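PDB 3KG4: uncharacterized protein from Mannheimia succiniciproducens, which cleaves precursor CRISPR RNA as the metal-independent endoribonuclease Cas5d, helping to produce the crRNAs of an adaptive defence against viruses and other mobile elements. Local coordinates for residues A[15-20]-A[25-30]; A[62-67]-A[186-191]. All blocks are in the same frame, centred on the assembly; numbering follows the deposited sequence.

Contact 1: residues A[15-20]-A[25-30]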
ATOM      1  N   TYR A  15      -6.808   5.152  11.705  1.00 29.78           N
ATOM      2  CA  TYR A  15      -5.746   6.151  11.473  1.00 29.30           C
ATOM      3  C   TYR A  15      -4.602   5.657  10.581  1.00 28.15           C
ATOM      4  O   TYR A  15      -4.302   4.439  10.515  1.00 27.56           O
ATOM      5  CB  TYR A  15      -5.144   6.591  12.803  1.00 30.60           C
ATOM      6  CG  TYR A  15      -6.126   7.207  13.739  1.00 34.24           C
ATOM      7  CD1 TYR A  15      -6.581   8.515  13.541  1.00 38.79           C
ATOM      8  CD2 TYR A  15      -6.645   6.479  14.819  1.00 38.25           C
ATOM      9  CE1 TYR A  15      -7.488   9.091  14.407  1.00 42.70           C
ATOM     10  CE2 TYR A  15      -7.557   7.047  15.687  1.00 40.32           C
ATOM     11  CZ  TYR A  15      -7.967   8.350  15.483  1.00 43.91           C
ATOM     12  OH  TYR A  15      -8.865   8.916  16.343  1.00 47.29           O
ATOM     13  N   ALA A  16      -3.950   6.596   9.890  1.00 25.69           N
ATOM     14  CA  ALA A  16      -2.767   6.291   9.076  1.00 25.43           C
ATOM     15  C   ALA A  16      -1.853   7.500   9.035  1.00 23.75           C
ATOM     16  O   ALA A  16      -2.308   8.623   9.067  1.00 25.72           O
ATOM     17  CB  ALA A  16      -3.147   5.902   7.628  1.00 24.15           C
ATOM     18  N   CYS A  17      -0.573   7.259   8.913  1.00 24.62           N
ATOM     19  CA  CYS A  17       0.367   8.331   8.755  1.00 25.52           C
ATOM     20  C   CYS A  17       1.500   7.905   7.832  1.00 25.71           C
ATOM     21  O   CYS A  17       2.418   7.181   8.231  1.00 26.57           O
ATOM     22  CB  CYS A  17       0.921   8.815  10.114  1.00 26.38           C
ATOM     23  SG  CYS A  17       1.855  10.333   9.867  1.00 29.44           S
ATOM     24  N   PHE A  18       1.389   8.328   6.571  1.00 24.90           N
ATOM     25  CA  PHE A  18       2.406   8.096   5.580  1.00 24.26           C
ATOM     26  C   PHE A  18       3.212   9.373   5.460  1.00 25.13           C
ATOM     27  O   PHE A  18       2.875  10.311   4.716  1.00 23.95           O
ATOM     28  CB  PHE A  18       1.762   7.704   4.255  1.00 24.11           C
ATOM     29  CG  PHE A  18       0.767   6.628   4.400  1.00 23.72           C
ATOM     30  CD1 PHE A  18       1.171   5.319   4.685  1.00 24.75           C
ATOM     31  CD2 PHE A  18      -0.590   6.908   4.343  1.00 24.21           C
ATOM     32  CE1 PHE A  18       0.191   4.291   4.855  1.00 25.17           C
ATOM     33  CE2 PHE A  18      -1.536   5.910   4.505  1.00 23.96           C
ATOM     34  CZ  PHE A  18      -1.151   4.607   4.759  1.00 23.81           C
ATOM     35  N   THR A  19       4.279   9.420   6.235  1.00 24.78           N
ATOM     36  CA  THR A  19       4.901  10.683   6.546  1.00 24.63           C
ATOM     37  C   THR A  19       5.536  11.389   5.335  1.00 24.99           C
ATOM     38  O   THR A  19       6.317  10.803   4.601  1.00 24.04           O
ATOM     39  CB  THR A  19       5.967  10.467   7.661  1.00 25.11           C
ATOM     40  OG1 THR A  19       5.322   9.879   8.800  1.00 24.89           O
ATOM     41  CG2 THR A  19       6.614  11.798   8.032  1.00 24.33           C
ATOM     42  N   ARG A  20       5.200  12.666   5.128  1.00 26.63           N
ATOM     43  CA  ARG A  20       5.763  13.465   4.029  1.00 28.01           C
ATOM     44  C   ARG A  20       7.217  13.840   4.408  1.00 31.01           C
ATOM     45  O   ARG A  20       7.484  14.288   5.517  1.00 30.08           O
ATOM     46  CB  ARG A  20       4.952  14.743   3.743  1.00 27.80           C
ATOM     47  CG  ARG A  20       3.486  14.503   3.432  1.00 27.22           C
ATOM     48  CD  ARG A  20       2.740  15.795   2.984  1.00 26.91           C
ATOM     49  NE  ARG A  20       3.360  16.230   1.735  1.00 29.48           N
ATOM     50  CZ  ARG A  20       2.827  16.203   0.517  1.00 28.71           C
ATOM     51  NH1 ARG A  20       1.568  15.837   0.278  1.00 29.21           N
ATOM     52  NH2 ARG A  20       3.582  16.603  -0.482  1.00 29.00           N
ATOM     53  N   VAL A  25       9.215  19.972  10.552  1.00 44.39           N
ATOM     54  CA  VAL A  25       8.931  20.488  11.911  1.00 44.24           C
ATOM     55  C   VAL A  25       8.062  19.468  12.637  1.00 43.04           C
ATOM     56  O   VAL A  25       8.402  19.003  13.748  1.00 45.15           O
ATOM     57  CB  VAL A  25       8.282  21.944  11.964  1.00 45.03           C
ATOM     58  CG1 VAL A  25       8.868  22.870  10.894  1.00 45.35           C
ATOM     59  CG2 VAL A  25       6.752  21.908  11.838  1.00 45.56           C
ATOM     60  N   GLU A  26       6.973  19.067  11.989  1.00 39.22           N
ATOM     61  CA  GLU A  26       6.046  18.137  12.584  1.00 36.31           C
ATOM     62  C   GLU A  26       5.709  17.098  11.503  1.00 32.82           C
ATOM     63  O   GLU A  26       5.861  17.348  10.311  1.00 31.98           O
ATOM     64  CB  GLU A  26       4.784  18.861  13.147  1.00 36.36           C
ATOM     65  CG  GLU A  26       3.572  18.899  12.253  1.00 37.51           C
ATOM     66  CD  GLU A  26       2.547  19.992  12.598  1.00 37.22           C
ATOM     67  OE1 GLU A  26       2.070  20.084  13.773  1.00 37.31           O
ATOM     68  OE2 GLU A  26       2.241  20.746  11.646  1.00 29.17           O
ATOM     69  N   ARG A  27       5.283  15.943  11.961  1.00 30.26           N
ATOM     70  CA  ARG A  27       4.944  14.833  11.095  1.00 29.09           C
ATOM     71  C   ARG A  27       3.570  15.122  10.467  1.00 26.17           C
ATOM     72  O   ARG A  27       2.603  15.384  11.169  1.00 24.61           O
ATOM     73  CB  ARG A  27       4.897  13.592  11.939  1.00 29.79           C
ATOM     74  CG  ARG A  27       4.635  12.311  11.252  1.00 33.89           C
ATOM     75  CD  ARG A  27       4.997  11.096  12.181  1.00 38.64           C
ATOM     76  NE  ARG A  27       6.446  10.931  12.369  1.00 40.66           N
ATOM     77  CZ  ARG A  27       7.034   9.858  12.913  1.00 43.63           C
ATOM     78  NH1 ARG A  27       6.331   8.808  13.350  1.00 41.90           N
ATOM     79  NH2 ARG A  27       8.353   9.829  13.031  1.00 45.19           N
ATOM     80  N   VAL A  28       3.528  15.086   9.150  1.00 24.33           N
ATOM     81  CA  VAL A  28       2.302  15.299   8.368  1.00 23.81           C
ATOM     82  C   VAL A  28       2.190  14.199   7.306  1.00 22.53           C
ATOM     83  O   VAL A  28       3.141  13.947   6.593  1.00 22.39           O
ATOM     84  CB  VAL A  28       2.322  16.651   7.622  1.00 25.19           C
ATOM     85  CG1 VAL A  28       1.027  16.846   6.818  1.00 23.72           C
ATOM     86  CG2 VAL A  28       2.520  17.834   8.626  1.00 25.09           C
ATOM     87  N   SER A  29       1.040  13.538   7.264  1.00 21.87           N
ATOM     88  CA  SER A  29       0.818  12.415   6.323  1.00 21.89           C
ATOM     89  C   SER A  29       0.544  12.936   4.905  1.00 21.74           C
ATOM     90  O   SER A  29      -0.048  14.005   4.675  1.00 21.90           O
ATOM     91  CB  SER A  29      -0.373  11.558   6.776  1.00 22.49           C
ATOM     92  OG  SER A  29      -0.642  10.429   5.900  1.00 21.53           O
ATOM     93  N   TYR A  30       0.978  12.137   3.952  1.00 21.99           N
ATOM     94  CA  TYR A  30       0.490  12.227   2.616  1.00 20.80           C
ATOM     95  C   TYR A  30      -1.014  11.971   2.624  1.00 21.09           C
ATOM     96  O   TYR A  30      -1.574  11.475   3.618  1.00 22.09           O
ATOM     97  CB  TYR A  30       1.150  11.191   1.785  1.00 20.86           C
ATOM     98  CG  TYR A  30       2.519  11.484   1.273  1.00 21.49           C
ATOM     99  CD1 TYR A  30       2.745  12.539   0.381  1.00 21.69           C
ATOM    100  CD2 TYR A  30       3.567  10.648   1.567  1.00 19.67           C
ATOM    101  CE1 TYR A  30       4.008  12.769  -0.153  1.00 21.37           C
ATOM    102  CE2 TYR A  30       4.838  10.870   1.042  1.00 21.22           C
ATOM    103  CZ  TYR A  30       5.037  11.938   0.180  1.00 20.39           C
ATOM    104  OH  TYR A  30       6.270  12.174  -0.375  1.00 24.84           O
TER
HETATM  105  O   HOH W   1      -0.582  15.459   2.435  1.00 19.82           O
HETATM  106  O   HOH W   2       6.141  15.118   7.895  1.00 27.26           O

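Contact 2: residues A[62-67]-A[186-191]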
ATOM      1  N   LYS A  62     -12.057   5.790   0.751  1.00 28.76           N
ATOM      2  CA  LYS A  62     -12.709   6.647   1.694  1.00 29.78           C
ATOM      3  C   LYS A  62     -12.218   8.093   1.568  1.00 29.67           C
ATOM      4  O   LYS A  62     -11.097   8.325   1.156  1.00 28.73           O
ATOM      5  CB  LYS A  62     -12.496   6.115   3.104  1.00 29.96           C
ATOM      6  CG  LYS A  62     -13.357   4.896   3.427  1.00 34.26           C
ATOM      7  CD  LYS A  62     -13.189   4.496   4.869  1.00 39.10           C
ATOM      8  CE  LYS A  62     -14.461   3.931   5.472  1.00 41.15           C
ATOM      9  NZ  LYS A  62     -14.197   3.305   6.814  1.00 42.18           N
ATOM     10  N   PRO A  63     -13.091   9.062   1.873  1.00 30.70           N
ATOM     11  CA  PRO A  63     -12.718  10.461   1.745  1.00 31.53           C
ATOM     12  C   PRO A  63     -11.459  10.782   2.550  1.00 30.29           C
ATOM     13  O   PRO A  63     -11.252  10.236   3.615  1.00 30.15           O
ATOM     14  CB  PRO A  63     -13.937  11.217   2.309  1.00 31.50           C
ATOM     15  CG  PRO A  63     -15.027  10.206   2.366  1.00 33.26           C
ATOM     16  CD  PRO A  63     -14.378   8.899   2.564  1.00 31.32           C
ATOM     17  N   ILE A  64     -10.599  11.591   1.939  1.00 30.68           N
ATOM     18  CA  ILE A  64      -9.337  12.035   2.502  1.00 29.82           C
ATOM     19  C   ILE A  64      -9.610  13.033   3.634  1.00 30.33           C
ATOM     20  O   ILE A  64     -10.122  14.136   3.386  1.00 30.18           O
ATOM     21  CB  ILE A  64      -8.436  12.622   1.374  1.00 29.99           C
ATOM     22  CG1 ILE A  64      -8.218  11.555   0.290  1.00 30.77           C
ATOM     23  CG2 ILE A  64      -7.062  13.086   1.938  1.00 26.17           C
ATOM     24  CD1 ILE A  64      -7.497  12.007  -0.963  1.00 30.88           C
ATOM     25  N   ARG A  65      -9.300  12.636   4.874  1.00 30.65           N
ATOM     26  CA  ARG A  65      -9.541  13.476   6.057  1.00 31.49           C
ATOM     27  C   ARG A  65      -8.410  13.374   7.074  1.00 30.11           C
ATOM     28  O   ARG A  65      -7.865  12.299   7.262  1.00 28.81           O
ATOM     29  CB  ARG A  65     -10.852  13.103   6.726  1.00 32.35           C
ATOM     30  CG  ARG A  65     -12.016  13.730   5.961  1.00 38.04           C
ATOM     31  CD  ARG A  65     -13.368  13.359   6.519  1.00 44.11           C
ATOM     32  NE  ARG A  65     -13.417  11.974   6.990  1.00 45.17           N
ATOM     33  CZ  ARG A  65     -13.432  11.611   8.269  1.00 49.37           C
ATOM     34  NH1 ARG A  65     -13.395  12.522   9.247  1.00 50.79           N
ATOM     35  NH2 ARG A  65     -13.466  10.322   8.575  1.00 51.24           N
ATOM     36  N   PHE A  66      -8.118  14.485   7.745  1.00 29.69           N
ATOM     37  CA  PHE A  66      -6.953  14.606   8.614  1.00 29.43           C
ATOM     38  C   PHE A  66      -7.360  14.997  10.021  1.00 31.17           C
ATOM     39  O   PHE A  66      -8.407  15.631  10.233  1.00 30.59           O
ATOM     40  CB  PHE A  66      -6.014  15.679   8.084  1.00 29.22           C
ATOM     41  CG  PHE A  66      -5.385  15.340   6.781  1.00 27.53           C
ATOM     42  CD1 PHE A  66      -4.278  14.529   6.729  1.00 23.68           C
ATOM     43  CD2 PHE A  66      -5.856  15.885   5.589  1.00 25.92           C
ATOM     44  CE1 PHE A  66      -3.672  14.238   5.525  1.00 27.03           C
ATOM     45  CE2 PHE A  66      -5.258  15.549   4.394  1.00 24.40           C
ATOM     46  CZ  PHE A  66      -4.158  14.747   4.371  1.00 23.83           C
ATOM     47  N   GLU A  67      -6.541  14.614  10.988  1.00 31.75           N
ATOM     48  CA  GLU A  67      -6.722  15.037  12.385  1.00 33.99           C
ATOM     49  C   GLU A  67      -5.331  15.225  12.983  1.00 33.15           C
ATOM     50  O   GLU A  67      -4.432  14.406  12.733  1.00 33.59           O
ATOM     51  CB  GLU A  67      -7.523  13.961  13.146  1.00 35.05           C
ATOM     52  CG  GLU A  67      -7.872  14.248  14.600  1.00 39.78           C
ATOM     53  CD  GLU A  67      -8.545  13.031  15.281  1.00 44.44           C
ATOM     54  OE1 GLU A  67      -9.549  12.505  14.759  1.00 49.99           O
ATOM     55  OE2 GLU A  67      -8.059  12.567  16.332  1.00 52.15           O
ATOM     56  N   ARG A 186      -8.239  13.510  -8.681  1.00 33.44           N
ATOM     57  CA  ARG A 186      -7.416  14.459  -7.934  1.00 32.35           C
ATOM     58  C   ARG A 186      -5.933  14.307  -8.300  1.00 30.78           C
ATOM     59  O   ARG A 186      -5.418  13.213  -8.300  1.00 28.53           O
ATOM     60  CB  ARG A 186      -7.516  14.256  -6.424  1.00 33.25           C
ATOM     61  CG  ARG A 186      -6.789  15.324  -5.655  1.00 36.76           C
ATOM     62  CD  ARG A 186      -6.684  15.054  -4.148  1.00 42.26           C
ATOM     63  NE  ARG A 186      -7.906  15.406  -3.460  1.00 44.58           N
ATOM     64  CZ  ARG A 186      -8.018  15.613  -2.152  1.00 45.90           C
ATOM     65  NH1 ARG A 186      -6.956  15.517  -1.354  1.00 45.05           N
ATOM     66  NH2 ARG A 186      -9.206  15.939  -1.644  1.00 46.30           N
ATOM     67  N   ASP A 187      -5.261  15.431  -8.538  1.00 29.05           N
ATOM     68  CA  ASP A 187      -3.817  15.417  -8.703  1.00 28.40           C
ATOM     69  C   ASP A 187      -3.220  15.438  -7.290  1.00 27.83           C
ATOM     70  O   ASP A 187      -3.309  16.433  -6.590  1.00 27.63           O
ATOM     71  CB  ASP A 187      -3.379  16.652  -9.478  1.00 28.82           C
ATOM     72  CG  ASP A 187      -1.884  16.664  -9.769  1.00 30.09           C
ATOM     73  OD1 ASP A 187      -1.120  15.727  -9.361  1.00 26.25           O
ATOM     74  OD2 ASP A 187      -1.487  17.652 -10.393  1.00 29.05           O
ATOM     75  N   LEU A 188      -2.602  14.349  -6.875  1.00 25.90           N
ATOM     76  CA  LEU A 188      -1.997  14.316  -5.526  1.00 26.39           C
ATOM     77  C   LEU A 188      -0.589  14.914  -5.516  1.00 26.11           C
ATOM     78  O   LEU A 188      -0.002  15.075  -4.468  1.00 27.67           O
ATOM     79  CB  LEU A 188      -1.976  12.854  -5.013  1.00 26.66           C
ATOM     80  CG  LEU A 188      -3.407  12.312  -4.804  1.00 28.96           C
ATOM     81  CD1 LEU A 188      -3.446  10.842  -4.628  1.00 30.70           C
ATOM     82  CD2 LEU A 188      -4.048  12.999  -3.617  1.00 29.17           C
ATOM     83  N   GLY A 189      -0.027  15.222  -6.682  1.00 25.08           N
ATOM     84  CA  GLY A 189       1.306  15.836  -6.720  1.00 24.57           C
ATOM     85  C   GLY A 189       2.407  14.775  -6.594  1.00 24.08           C
ATOM     86  O   GLY A 189       2.174  13.573  -6.774  1.00 24.15           O
ATOM     87  N   TRP A 190       3.607  15.233  -6.288  1.00 23.28           N
ATOM     88  CA  TRP A 190       4.768  14.350  -6.227  1.00 23.33           C
ATOM     89  C   TRP A 190       4.771  13.609  -4.894  1.00 22.70           C
ATOM     90  O   TRP A 190       4.543  14.201  -3.846  1.00 22.73           O
ATOM     91  CB  TRP A 190       6.034  15.165  -6.418  1.00 22.94           C
ATOM     92  CG  TRP A 190       6.138  15.735  -7.772  1.00 22.34           C
ATOM     93  CD1 TRP A 190       5.948  17.052  -8.147  1.00 23.50           C
ATOM     94  CD2 TRP A 190       6.431  15.021  -8.964  1.00 22.94           C
ATOM     95  NE1 TRP A 190       6.093  17.168  -9.529  1.00 22.65           N
ATOM     96  CE2 TRP A 190       6.393  15.943 -10.038  1.00 20.37           C
ATOM     97  CE3 TRP A 190       6.745  13.683  -9.241  1.00 20.53           C
ATOM     98  CZ2 TRP A 190       6.671  15.569 -11.327  1.00 23.75           C
ATOM     99  CZ3 TRP A 190       6.996  13.319 -10.508  1.00 23.86           C
ATOM    100  CH2 TRP A 190       6.963  14.259 -11.553  1.00 25.24           C
ATOM    101  N   MET A 191       4.936  12.302  -4.937  1.00 22.57           N
ATOM    102  CA  MET A 191       4.849  11.505  -3.709  1.00 22.80           C
ATOM    103  C   MET A 191       5.983  10.516  -3.779  1.00 23.31           C
ATOM    104  O   MET A 191       6.376  10.102  -4.868  1.00 24.03           O
ATOM    105  CB  MET A 191       3.535  10.693  -3.633  1.00 22.41           C
ATOM    106  CG  MET A 191       2.236  11.462  -3.378  1.00 22.48           C
ATOM    107  SD  MET A 191       0.735  10.499  -2.954  1.00 12.59           S
ATOM    108  CE  MET A 191       1.470   9.390  -1.621  1.00 19.11           C
TER

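Contact 1: residues A[15-20]-A[25-30]
Arg20 and Tyr30 bury the most surface in this contact, their side chains crossing at about a right angle. The Arg20 methylene CG rests over one face of the Tyr30 ring in a CH-pi contact, 3.9 Å from the centroid. Because the arginine chain bends at chi3 (63°), its guanidinium then stays beside the phenol, with Tyr30 CD1 over one of its faces, 3.5 Å from Arg20 NH1; the two planes are inclined at 54°, so this is no parallel stack. Arginine suits the place, having a flexible apolar stem for the ring and a charged end that forms a salt bridge with Glu22.

Beneath the side chains, Thr19 and Ser29 form a single beta bridge. Tyr30 N donates to Phe18 O at 2.7 Å, almost straight, and Arg20 N to Val28 O at 2.8 Å. The bridge lies just past strands 15-16 and 27-28, which both pair with strand 107-112 in the small mixed sheet of this Cas5-family protein, antiparallel and parallel respectively. Ser29 adds a side-chain bond to the bridge. With chi1 at 180°, its OG accepts a hydrogen bond from Phe18 N, 3.0 Å away, while donating to Tyr30 O in the carbonyl plane, on a lone pair. A small hydroxyl can serve both backbones here.

On the neighbouring flank, the Arg27 stem crosses Thr19 at about a right angle, its CG 3.5 Å from Thr19 OG1 and 3.7 Å from Cys17 SG. Farther out, water 1 accepts from Arg20 NH1 at the guanidinium edge and donates to Ser29 O, and water 2 accepts from Val28 N and lies 2.9 Å from Arg20 O, one of several acceptors within its reach. The Tyr30 hydroxyl extends to a hydrogen bond with the backbone N of Leu192.

Contact 2: residues A[62-67]-A[186-191]
Arg186 meets Ile64 where strand 186-195, the outermost strand at one end of the seven-stranded antiparallel sheet, faces the loop leading into strand 66-70 of the smaller mixed sheet. The two side chains approach from opposite directions. Arg186 runs extended from its backbone and then turns at chi3 (-80°), which presents the guanidinium face to Ile64. Ile64 CD1 lies over that face, offset toward its rim and 3.6 Å from Arg186 NH1; Ile64 CG2 comes within 4.1 Å of the same nitrogen. Arginine fits here because its flat end offers a face to a methyl group while NH1 makes a salt bridge with Asp31.

Next, Asp187 OD1 accepts from Gly189 N at 2.9 Å, closing an Asx turn; the donor lies above the carboxylate plane. OD2 of the same group pairs with Arg207, so both carboxylate oxygens have partners.

Leu188 is buried, and its branched apolar end packs on Ala208 and reaches toward Ile64, Leu188 CD2 lying 4.5 Å from Ile64 CD1. Leu188 and Gly189 together face Ala208 in a classic beta bulge. Glycine accommodates the backbone here (phi 82°, psi -164°), where a beta carbon would press on the carbonyl oxygen of Leu188.

Overall arrangement
The centres of contacts 1 and 2 lie about 11 Å apart, on the same side of the chain's centre. They come in series: the local pairing of 15-20 with 25-30 closes before 62-67 begins, and contact 2 then spans more than a hundred residues. Strand 107-112 pairs with strands 15-16, 27-28 and 66-70, tying three of the four segments to one sheet. The contacts also touch directly, Tyr30 OH lying 3.7 Å from Met191 CA and Ser29 O 3.7 Å from Phe66 CE1. Contact 1 thus knits part of the small sheet, whereas contact 2 sets the loop leading into strand 66-70 lightly against the outermost strand 186-195 of the large sheet.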